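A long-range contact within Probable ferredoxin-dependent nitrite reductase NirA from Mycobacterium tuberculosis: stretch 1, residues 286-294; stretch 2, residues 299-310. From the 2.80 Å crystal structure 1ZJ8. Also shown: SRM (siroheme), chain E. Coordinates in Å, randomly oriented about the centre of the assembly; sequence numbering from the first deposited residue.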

# COMPACT_ATOMS: atom_id res chain seq x y z
N SER A 286 13.15 10.49 13.32
CA SER A 286 13.34 11.21 14.60
C SER A 286 12.83 12.64 14.52
O SER A 286 12.21 13.14 15.45
CB SER A 286 14.80 11.19 15.00
OG SER A 286 15.26 9.84 15.11
N VAL A 287 13.05 13.29 13.38
CA VAL A 287 12.48 14.61 13.18
C VAL A 287 10.96 14.53 13.24
O VAL A 287 10.32 15.33 13.91
CB VAL A 287 12.88 15.24 11.85
CG1 VAL A 287 12.23 16.63 11.71
CG2 VAL A 287 14.41 15.31 11.74
N PHE A 288 10.38 13.56 12.54
CA PHE A 288 8.94 13.34 12.57
C PHE A 288 8.45 13.26 14.01
O PHE A 288 7.57 14.01 14.41
CB PHE A 288 8.56 12.05 11.79
CG PHE A 288 7.06 11.77 11.71
CD1 PHE A 288 6.13 12.78 11.41
CD2 PHE A 288 6.57 10.47 11.89
CE1 PHE A 288 4.76 12.52 11.32
CE2 PHE A 288 5.19 10.19 11.80
CZ PHE A 288 4.29 11.23 11.52
N ARG A 289 9.04 12.36 14.79
CA ARG A 289 8.62 12.15 16.18
C ARG A 289 8.68 13.45 16.98
O ARG A 289 7.73 13.79 17.70
CB ARG A 289 9.48 11.08 16.86
CG ARG A 289 9.17 10.83 18.37
CD ARG A 289 10.30 10.07 19.08
NE ARG A 289 11.59 10.69 18.78
CZ ARG A 289 12.78 10.14 18.97
NH1 ARG A 289 12.89 8.92 19.49
NH2 ARG A 289 13.87 10.81 18.63
N ASP A 290 9.77 14.19 16.83
CA ASP A 290 10.03 15.36 17.67
C ASP A 290 9.32 16.66 17.20
O ASP A 290 8.90 17.47 18.03
CB ASP A 290 11.56 15.54 17.81
CG ASP A 290 12.25 14.32 18.50
OD1 ASP A 290 11.61 13.63 19.31
OD2 ASP A 290 13.44 14.06 18.24
N TYR A 291 9.16 16.83 15.89
CA TYR A 291 8.59 18.07 15.33
C TYR A 291 7.26 17.90 14.57
O TYR A 291 6.65 18.89 14.15
CB TYR A 291 9.61 18.72 14.40
CG TYR A 291 10.82 19.37 15.07
CD1 TYR A 291 11.89 18.59 15.53
CD2 TYR A 291 10.91 20.78 15.19
CE1 TYR A 291 13.01 19.21 16.12
CE2 TYR A 291 12.01 21.38 15.76
CZ TYR A 291 13.06 20.60 16.23
OH TYR A 291 14.14 21.22 16.80
N GLY A 292 6.81 16.66 14.36
CA GLY A 292 5.51 16.42 13.75
C GLY A 292 4.36 16.89 14.64
O GLY A 292 4.45 16.82 15.86
N TYR A 293 3.29 17.36 14.01
CA TYR A 293 2.13 17.90 14.73
C TYR A 293 1.36 16.79 15.44
O TYR A 293 1.22 15.69 14.90
CB TYR A 293 1.23 18.66 13.76
CG TYR A 293 1.94 19.72 12.95
CD1 TYR A 293 3.00 20.45 13.48
CD2 TYR A 293 1.54 20.02 11.65
CE1 TYR A 293 3.65 21.45 12.74
CE2 TYR A 293 2.19 21.03 10.90
CZ TYR A 293 3.24 21.73 11.45
OH TYR A 293 3.90 22.72 10.73
N ARG A 294 0.88 17.06 16.66
CA ARG A 294 0.15 16.06 17.47
C ARG A 294 -1.13 16.66 18.10
O ARG A 294 -1.54 16.28 19.21
CB ARG A 294 1.08 15.45 18.54
CG ARG A 294 2.43 14.91 17.99
CD ARG A 294 3.39 14.46 19.08
NE ARG A 294 3.21 13.06 19.44
CZ ARG A 294 4.13 12.09 19.30
NH1 ARG A 294 5.35 12.36 18.84
NH2 ARG A 294 3.83 10.85 19.67
N LYS A 299 -4.29 16.41 10.82
CA LYS A 299 -3.23 17.35 10.44
C LYS A 299 -1.94 16.96 11.18
O LYS A 299 -1.15 17.82 11.60
CB LYS A 299 -3.65 18.79 10.76
CG LYS A 299 -2.82 19.92 10.08
CD LYS A 299 -2.80 21.18 11.01
CE LYS A 299 -1.70 22.19 10.69
NZ LYS A 299 -2.19 23.33 9.87
N ALA A 300 -1.72 15.64 11.29
CA ALA A 300 -0.63 15.07 12.08
C ALA A 300 0.52 14.53 11.23
O ALA A 300 1.64 14.39 11.73
CB ALA A 300 -1.19 13.97 12.98
N ARG A 301 0.26 14.23 9.96
CA ARG A 301 1.21 13.50 9.12
C ARG A 301 2.37 14.35 8.61
O ARG A 301 2.25 15.58 8.48
CB ARG A 301 0.47 12.89 7.94
CG ARG A 301 -0.56 11.91 8.41
CD ARG A 301 -0.76 10.78 7.50
NE ARG A 301 0.47 10.06 7.21
CZ ARG A 301 0.50 8.99 6.42
NH1 ARG A 301 -0.62 8.53 5.90
NH2 ARG A 301 1.64 8.37 6.18
N LEU A 302 3.47 13.68 8.30
CA LEU A 302 4.70 14.36 7.96
C LEU A 302 4.54 15.31 6.77
O LEU A 302 5.16 16.38 6.74
CB LEU A 302 5.80 13.35 7.69
CG LEU A 302 7.19 13.93 7.37
CD1 LEU A 302 7.63 14.83 8.51
CD2 LEU A 302 8.20 12.81 7.14
N LYS A 303 3.73 14.94 5.78
CA LYS A 303 3.50 15.80 4.60
C LYS A 303 3.19 17.27 4.96
O LYS A 303 3.62 18.19 4.27
CB LYS A 303 2.39 15.20 3.70
CG LYS A 303 1.04 14.92 4.38
CD LYS A 303 -0.02 14.41 3.38
CE LYS A 303 -1.46 14.64 3.87
NZ LYS A 303 -2.51 14.07 2.99
N PHE A 304 2.46 17.46 6.06
CA PHE A 304 2.04 18.79 6.51
C PHE A 304 3.24 19.63 7.03
O PHE A 304 3.47 20.79 6.59
CB PHE A 304 0.95 18.65 7.61
CG PHE A 304 -0.37 18.09 7.09
CD1 PHE A 304 -1.18 18.85 6.25
CD2 PHE A 304 -0.82 16.83 7.48
CE1 PHE A 304 -2.39 18.34 5.78
CE2 PHE A 304 -2.04 16.32 7.01
CZ PHE A 304 -2.82 17.07 6.16
N LEU A 305 3.99 19.04 7.96
CA LEU A 305 5.24 19.61 8.48
C LEU A 305 6.15 20.05 7.36
O LEU A 305 6.76 21.13 7.41
CB LEU A 305 5.96 18.57 9.34
CG LEU A 305 7.16 18.99 10.21
CD1 LEU A 305 6.78 20.13 11.16
CD2 LEU A 305 7.71 17.79 11.00
N ILE A 306 6.25 19.20 6.33
CA ILE A 306 7.07 19.47 5.15
C ILE A 306 6.47 20.57 4.30
O ILE A 306 7.19 21.33 3.67
CB ILE A 306 7.25 18.22 4.26
CG1 ILE A 306 7.82 17.04 5.07
CG2 ILE A 306 8.13 18.56 3.06
CD1 ILE A 306 9.20 17.26 5.67
N LYS A 307 5.13 20.65 4.27
CA LYS A 307 4.47 21.76 3.57
C LYS A 307 4.79 23.11 4.24
O LYS A 307 5.14 24.08 3.56
CB LYS A 307 2.96 21.57 3.48
CG LYS A 307 2.36 22.30 2.29
CD LYS A 307 0.97 22.83 2.60
CE LYS A 307 0.27 23.29 1.35
NZ LYS A 307 -1.19 23.36 1.58
N ASP A 308 4.68 23.16 5.56
CA ASP A 308 4.95 24.38 6.32
C ASP A 308 6.42 24.82 6.25
O ASP A 308 6.71 25.92 5.79
CB ASP A 308 4.50 24.19 7.78
CG ASP A 308 2.99 24.14 7.91
OD1 ASP A 308 2.32 24.89 7.15
OD2 ASP A 308 2.47 23.38 8.77
N TRP A 309 7.33 23.95 6.71
CA TRP A 309 8.78 24.23 6.74
C TRP A 309 9.43 24.53 5.40
O TRP A 309 10.20 25.49 5.27
CB TRP A 309 9.52 23.04 7.32
CG TRP A 309 9.43 22.90 8.80
CD1 TRP A 309 8.57 23.56 9.64
CD2 TRP A 309 10.21 22.03 9.63
NE1 TRP A 309 8.78 23.16 10.94
CE2 TRP A 309 9.78 22.22 10.96
CE3 TRP A 309 11.24 21.11 9.37
CZ2 TRP A 309 10.33 21.51 12.03
CZ3 TRP A 309 11.78 20.40 10.44
CH2 TRP A 309 11.34 20.62 11.75
N GLY A 310 9.15 23.68 4.42
CA GLY A 310 9.93 23.64 3.18
C GLY A 310 11.12 22.71 3.34
O GLY A 310 11.58 22.47 4.46
FE SRM E . -4.83 2.12 4.42
CHA SRM E . -6.92 2.96 6.98
CHB SRM E . -6.67 -0.61 3.83
CHC SRM E . -2.80 1.31 2.00
CHD SRM E . -4.52 5.46 3.58
NA SRM E . -6.35 1.23 5.36
C1A SRM E . -7.00 1.65 6.47
C2A SRM E . -7.83 0.58 7.12
CMA SRM E . -7.07 -0.03 8.25
CDA SRM E . -9.20 1.07 7.49
CEA SRM E . -9.52 1.37 8.93
O3A SRM E . -8.89 2.27 9.49
O4A SRM E . -10.38 0.73 9.54
C3A SRM E . -7.97 -0.37 5.98
CAA SRM E . -7.92 -1.81 6.37
CBA SRM E . -9.36 -2.16 6.63
CCA SRM E . -9.64 -3.58 6.29
O1A SRM E . -9.12 -4.07 5.27
O2A SRM E . -10.37 -4.25 7.06
C4A SRM E . -6.94 0.08 5.01
NB SRM E . -4.68 0.54 3.26
C1B SRM E . -5.46 -0.53 3.13
C2B SRM E . -4.93 -1.61 2.23
CMB SRM E . -5.16 -3.01 2.73
CDB SRM E . -5.61 -1.46 0.91
CEB SRM E . -5.27 -2.42 -0.17
O3B SRM E . -6.08 -3.27 -0.60
O4B SRM E . -4.12 -2.36 -0.62
C3B SRM E . -3.48 -1.17 2.16
CAB SRM E . -2.68 -1.76 3.29
CBB SRM E . -1.22 -1.85 2.95
CCB SRM E . -0.43 -2.22 4.17
O1B SRM E . -0.02 -3.37 4.34
O2B SRM E . -0.15 -1.38 5.02
C4B SRM E . -3.63 0.29 2.48
NC SRM E . -3.97 3.14 3.02
C1C SRM E . -3.01 2.67 2.20
C2C SRM E . -2.52 3.61 1.31
CDC SRM E . -1.66 3.42 0.10
CEC SRM E . -0.19 3.40 0.20
O3C SRM E . 0.37 3.35 1.32
O4C SRM E . 0.42 3.44 -0.88
C3C SRM E . -3.07 4.77 1.76
CAC SRM E . -2.76 6.05 1.05
CBC SRM E . -1.37 6.65 1.14
CCC SRM E . -1.25 7.39 2.46
O1C SRM E . -1.19 6.75 3.55
O2C SRM E . -1.24 8.65 2.41
C4C SRM E . -3.89 4.48 2.82
ND SRM E . -5.29 3.86 5.34
C1D SRM E . -5.23 5.05 4.72
C2D SRM E . -6.07 5.96 5.39
CAD SRM E . -5.81 7.46 5.41
CBD SRM E . -4.99 8.03 6.52
CCD SRM E . -4.56 9.47 6.58
O1D SRM E . -3.33 9.69 6.50
O2D SRM E . -5.40 10.40 6.69
C3D SRM E . -6.63 5.27 6.45
CDD SRM E . -7.22 5.90 7.68
CED SRM E . -6.38 6.46 8.80
O3D SRM E . -5.17 6.22 8.88
O4D SRM E . -6.87 7.18 9.68
C4D SRM E . -6.15 3.97 6.40

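What does Tyr-293 gain from its conformation? Its CA-to-CB bond points toward the second stretch, and chi1 of -53° (m) lays the ring along helix 302-309. Tyr-293 CE1 lies 3.7 Å from Leu-305 CD1, and Tyr-293 CE2 reaches 4.2 Å from Phe-304 CB. At the far end, Tyr-293 OH donates a short hydrogen bond to Asp-308 OD2, 2.5 Å away and near the ring plane, where a phenol can direct its proton. Asp-308, also m, has its CA-to-CB bond pointing toward the first stretch, and its carboxylate accepts the hydrogen bond.

How do Tyr-291 and Trp-309 fit together? Both adopt m rotamers, and the CA-to-CB bond of each points toward the other stretch; their rings meet in an offset edge-to-face pair. The edge of Trp-309 is directed at the face of Tyr-291, with planes at 77° and Tyr-291 CD2 only 3.3 Å from Trp-309 CZ2. Val-287, in its t rotamer, adds a methyl to the same indole: Val-287 CG1 sits 4.0 Å from Trp-309 CZ3.

How do Phe-288 and Leu-305 each reach the other stretch although their CA-to-CB bonds run sideways? In each, a t chi1 brings the end of the side chain nearer. Phe-288 CD1 packs 3.8 Å from Leu-302 CB, while Ala-300 O lies at the ring edge, 3.7 Å from Phe-288 CE1. Leu-305, with chi2 at 56° (p), spreads its methyls over the end of the first helix: Leu-305 CD1 is 3.2 Å from Tyr-291 O, and Leu-305 CD2 is 3.7 Å from Gly-292 N.

Where does Arg-301 go? Its CA-to-CB bond points away from the first stretch, and the side chain serves the siroheme instead. Arg-301 NH1 donates to both SRM O1D and SRM O1C, each at 3.0 Å, so one nitrogen holds two carboxylate oxygens.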